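Local coordinates for protein secreted effector CSEP0064 (Blumeria graminis f. sp. hordei, PDB 6FMB) that binds host RNA as a non-catalytic relative of fungal RNases, inhibiting degradation of host ribosomal RNA induced by ribosome-inactivating proteins and so preventing host cell death, at residues 22-27 with 52-57. Numbering follows the deposited sequence.
Sequences VLAFNY and RQFPVE
Arg52 NH1 is gripped by two backbone carbonyls: it donates to Ala24 O in the last turn of helix 14-24 (2.9 Å) and to Tyr27 O just past it (2.7 Å). The Ala24 bond is nearly straight (168°), in the guanidinium plane and on a carbonyl lone pair; the Tyr27 oxygen is tilted from that plane, its bond more bent (138°). Extended from CG to NE, the arginine chain crosses the Phe25 ring with CD over its centre, 3.5 Å from the centroid, in a CH-pi contact. NE follows over the CD2-CE2 side of the same face; the guanidinium runs past the rim, its plane 20° from the ring's. A salt bridge from NE to Glu50 gives the guanidinium an ionic partner and, with the NH1 bonds, should limit its rotation. Ala24 CB meets Phe54 CB at 3.7 Å. With CG anti to the backbone N, the Phe54 ring lies beside the helix end, and one face receives Leu23 CB, 3.9 Å from Phe54 CE2, while Tyr27 CD2 approaches Phe54 CE1 obliquely. The contact packs the end of helix 14-24 and the following turn against strand 51-56, which lies between strands 37-39 and 70-75 in the antiparallel sheet of this RNase-like fold.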
ATOM      1  N   VAL A  22      -6.522  -3.741   4.895  1.00  9.66           N
ATOM      2  CA  VAL A  22      -7.007  -4.926   5.607  1.00  9.96           C
ATOM      3  C   VAL A  22      -6.400  -6.224   5.036  1.00  9.53           C
ATOM      4  O   VAL A  22      -6.115  -7.151   5.791  1.00 11.20           O
ATOM      5  CB  VAL A  22      -8.553  -4.972   5.714  1.00 10.96           C
ATOM      6  CG1 VAL A  22      -9.060  -3.834   6.614  1.00 13.51           C
ATOM      7  CG2 VAL A  22      -9.249  -4.946   4.349  1.00 12.04           C
ATOM      8  N   LEU A  23      -6.146  -6.283   3.726  1.00  9.44           N
ATOM      9  CA  LEU A  23      -5.471  -7.461   3.166  1.00  9.69           C
ATOM     10  C   LEU A  23      -4.031  -7.571   3.678  1.00  8.82           C
ATOM     11  O   LEU A  23      -3.569  -8.660   3.976  1.00 10.01           O
ATOM     12  CB  LEU A  23      -5.515  -7.466   1.647  1.00  9.59           C
ATOM     13  CG  LEU A  23      -6.915  -7.680   1.041  1.00 10.01           C
ATOM     14  CD1 LEU A  23      -6.840  -7.540  -0.479  1.00 11.24           C
ATOM     15  CD2 LEU A  23      -7.527  -9.020   1.434  1.00 10.21           C
ATOM     16  N   ALA A  24      -3.329  -6.452   3.828  1.00  8.98           N
ATOM     17  CA  ALA A  24      -1.914  -6.475   4.255  1.00  9.27           C
ATOM     18  C   ALA A  24      -1.743  -7.230   5.562  1.00  9.83           C
ATOM     19  O   ALA A  24      -0.774  -7.959   5.732  1.00 10.45           O
ATOM     20  CB  ALA A  24      -1.371  -5.055   4.402  1.00 10.40           C
ATOM     21  N   PHE A  25      -2.665  -7.004   6.496  1.00  9.83           N
ATOM     22  CA  PHE A  25      -2.610  -7.636   7.834  1.00 10.70           C
ATOM     23  C   PHE A  25      -3.347  -8.977   7.935  1.00 11.51           C
ATOM     24  O   PHE A  25      -3.416  -9.561   9.006  1.00 13.46           O
ATOM     25  CB  PHE A  25      -2.989  -6.621   8.944  1.00 11.37           C
ATOM     26  CG  PHE A  25      -1.852  -5.680   9.270  1.00 11.76           C
ATOM     27  CD1 PHE A  25      -1.619  -4.526   8.519  1.00 11.66           C
ATOM     28  CD2 PHE A  25      -0.969  -5.980  10.282  1.00 12.54           C
ATOM     29  CE1 PHE A  25      -0.517  -3.714   8.762  1.00 12.34           C
ATOM     30  CE2 PHE A  25       0.115  -5.148  10.552  1.00 13.13           C
ATOM     31  CZ  PHE A  25       0.346  -4.023   9.784  1.00 12.28           C
ATOM     32  N   ASN A  26      -3.816  -9.495   6.798  1.00 10.18           N
ATOM     33  CA  ASN A  26      -4.522 -10.785   6.765  1.00 11.04           C
ATOM     34  C   ASN A  26      -3.603 -11.977   6.566  1.00 11.58           C
ATOM     35  O   ASN A  26      -4.007 -13.090   6.871  1.00 12.90           O
ATOM     36  CB  ASN A  26      -5.560 -10.764   5.622  1.00 10.27           C
ATOM     37  CG  ASN A  26      -6.470 -11.972   5.626  1.00 11.00           C
ATOM     38  OD1 ASN A  26      -6.417 -12.844   4.726  1.00 12.85           O
ATOM     39  ND2 ASN A  26      -7.296 -12.049   6.612  1.00 11.52           N
ATOM     40  N   TYR A  27      -2.411 -11.771   6.001  1.00 11.07           N
ATOM     41  CA  TYR A  27      -1.559 -12.879   5.527  1.00 11.34           C
ATOM     42  C   TYR A  27      -0.230 -12.908   6.281  1.00 12.13           C
ATOM     43  O   TYR A  27       0.296 -11.870   6.660  1.00 14.04           O
ATOM     44  CB  TYR A  27      -1.243 -12.718   4.033  1.00 11.16           C
ATOM     45  CG  TYR A  27      -2.477 -12.684   3.158  1.00 10.49           C
ATOM     46  CD1 TYR A  27      -3.226 -13.844   2.910  1.00 10.37           C
ATOM     47  CD2 TYR A  27      -2.904 -11.497   2.558  1.00 10.48           C
ATOM     48  CE1 TYR A  27      -4.355 -13.811   2.112  1.00 10.31           C
ATOM     49  CE2 TYR A  27      -4.050 -11.459   1.759  1.00 10.36           C
ATOM     50  CZ  TYR A  27      -4.774 -12.616   1.552  1.00  9.44           C
ATOM     51  OH  TYR A  27      -5.888 -12.567   0.748  1.00 10.31           O
ATOM     52  N   ARG A  52       3.522  -2.762   7.075  1.00  9.11           N
ATOM     53  CA  ARG A  52       3.481  -3.743   6.008  1.00  9.58           C
ATOM     54  C   ARG A  52       3.325  -3.062   4.652  1.00  9.27           C
ATOM     55  O   ARG A  52       2.674  -2.012   4.514  1.00  9.72           O
ATOM     56  CB  ARG A  52       2.358  -4.757   6.241  1.00  9.67           C
ATOM     57  CG  ARG A  52       2.642  -5.675   7.416  1.00 10.27           C
ATOM     58  CD  ARG A  52       1.561  -6.710   7.622  1.00 10.94           C
ATOM     59  NE  ARG A  52       1.998  -7.692   8.603  1.00 12.47           N
ATOM     60  CZ  ARG A  52       1.625  -8.966   8.639  1.00 13.44           C
ATOM     61  NH1 ARG A  52       0.713  -9.428   7.810  1.00 12.01           N
ATOM     62  NH2 ARG A  52       2.152  -9.763   9.558  1.00 15.21           N
ATOM     63  N   GLN A  53       3.941  -3.696   3.647  1.00  9.24           N
ATOM     64  CA  GLN A  53       3.859  -3.295   2.246  1.00  9.31           C
ATOM     65  C   GLN A  53       2.958  -4.279   1.500  1.00  9.43           C
ATOM     66  O   GLN A  53       3.191  -5.487   1.582  1.00 10.64           O
ATOM     67  CB  GLN A  53       5.239  -3.271   1.595  1.00 11.21           C
ATOM     68  CG  GLN A  53       5.246  -2.748   0.153  1.00 11.80           C
ATOM     69  CD  GLN A  53       6.140  -3.494  -0.807  1.00 10.09           C
ATOM     70  OE1 GLN A  53       6.701  -4.517  -0.470  1.00 12.40           O
ATOM     71  NE2 GLN A  53       6.235  -2.995  -2.035  1.00 11.15           N
ATOM     72  N   PHE A  54       1.940  -3.766   0.784  1.00  9.52           N
ATOM     73  CA  PHE A  54       1.050  -4.657   0.032  1.00  9.09           C
ATOM     74  C   PHE A  54       0.686  -3.964  -1.269  1.00  8.72           C
ATOM     75  O   PHE A  54       0.404  -2.755  -1.277  1.00  9.51           O
ATOM     76  CB  PHE A  54      -0.201  -5.021   0.852  1.00 10.46           C
ATOM     77  CG  PHE A  54      -0.959  -6.204   0.295  1.00  9.95           C
ATOM     78  CD1 PHE A  54      -0.596  -7.510   0.626  1.00  9.95           C
ATOM     79  CD2 PHE A  54      -2.043  -6.030  -0.565  1.00  9.55           C
ATOM     80  CE1 PHE A  54      -1.258  -8.598   0.086  1.00 11.46           C
ATOM     81  CE2 PHE A  54      -2.719  -7.128  -1.092  1.00 10.47           C
ATOM     82  CZ  PHE A  54      -2.322  -8.416  -0.759  1.00 11.26           C
ATOM     83  N   PRO A  55       0.690  -4.701  -2.395  1.00  8.81           N
ATOM     84  CA  PRO A  55       0.403  -4.032  -3.660  1.00  8.80           C
ATOM     85  C   PRO A  55      -1.063  -3.603  -3.813  1.00  8.48           C
ATOM     86  O   PRO A  55      -1.961  -4.141  -3.144  1.00  8.94           O
ATOM     87  CB  PRO A  55       0.786  -5.097  -4.723  1.00  8.88           C
ATOM     88  CG  PRO A  55       1.697  -6.052  -4.013  1.00  8.87           C
ATOM     89  CD  PRO A  55       1.089  -6.112  -2.639  1.00  9.02           C
ATOM     90  N   VAL A  56      -1.298  -2.638  -4.703  1.00  9.24           N
ATOM     91  CA  VAL A  56      -2.650  -2.122  -4.980  1.00  9.31           C
ATOM     92  C   VAL A  56      -2.764  -1.903  -6.495  1.00 10.15           C
ATOM     93  O   VAL A  56      -1.761  -1.662  -7.179  1.00 11.13           O
ATOM     94  CB  VAL A  56      -2.936  -0.838  -4.125  1.00 10.20           C
ATOM     95  CG1 VAL A  56      -2.100   0.345  -4.569  1.00  9.85           C
ATOM     96  CG2 VAL A  56      -4.422  -0.452  -4.113  1.00 11.03           C
ATOM     97  N   GLU A  57      -4.002  -2.013  -6.995  1.00 10.81           N
ATOM     98  CA  GLU A  57      -4.348  -1.864  -8.416  0.50 11.17           C
ATOM     99  C   GLU A  57      -4.949  -0.502  -8.701  1.00 11.99           C
ATOM    100  O   GLU A  57      -5.554   0.113  -7.823  1.00 11.18           O
ATOM    101  CB  GLU A  57      -5.418  -2.883  -8.802  0.50 12.16           C
ATOM    102  CG  GLU A  57      -5.060  -4.331  -8.564  0.50 13.37           C
ATOM    103  CD  GLU A  57      -4.085  -4.856  -9.592  0.50 16.30           C
ATOM    104  OE1 GLU A  57      -3.685  -4.083 -10.483  0.50 18.31           O
ATOM    105  OE2 GLU A  57      -3.728  -6.045  -9.534  0.50 16.97           O
TER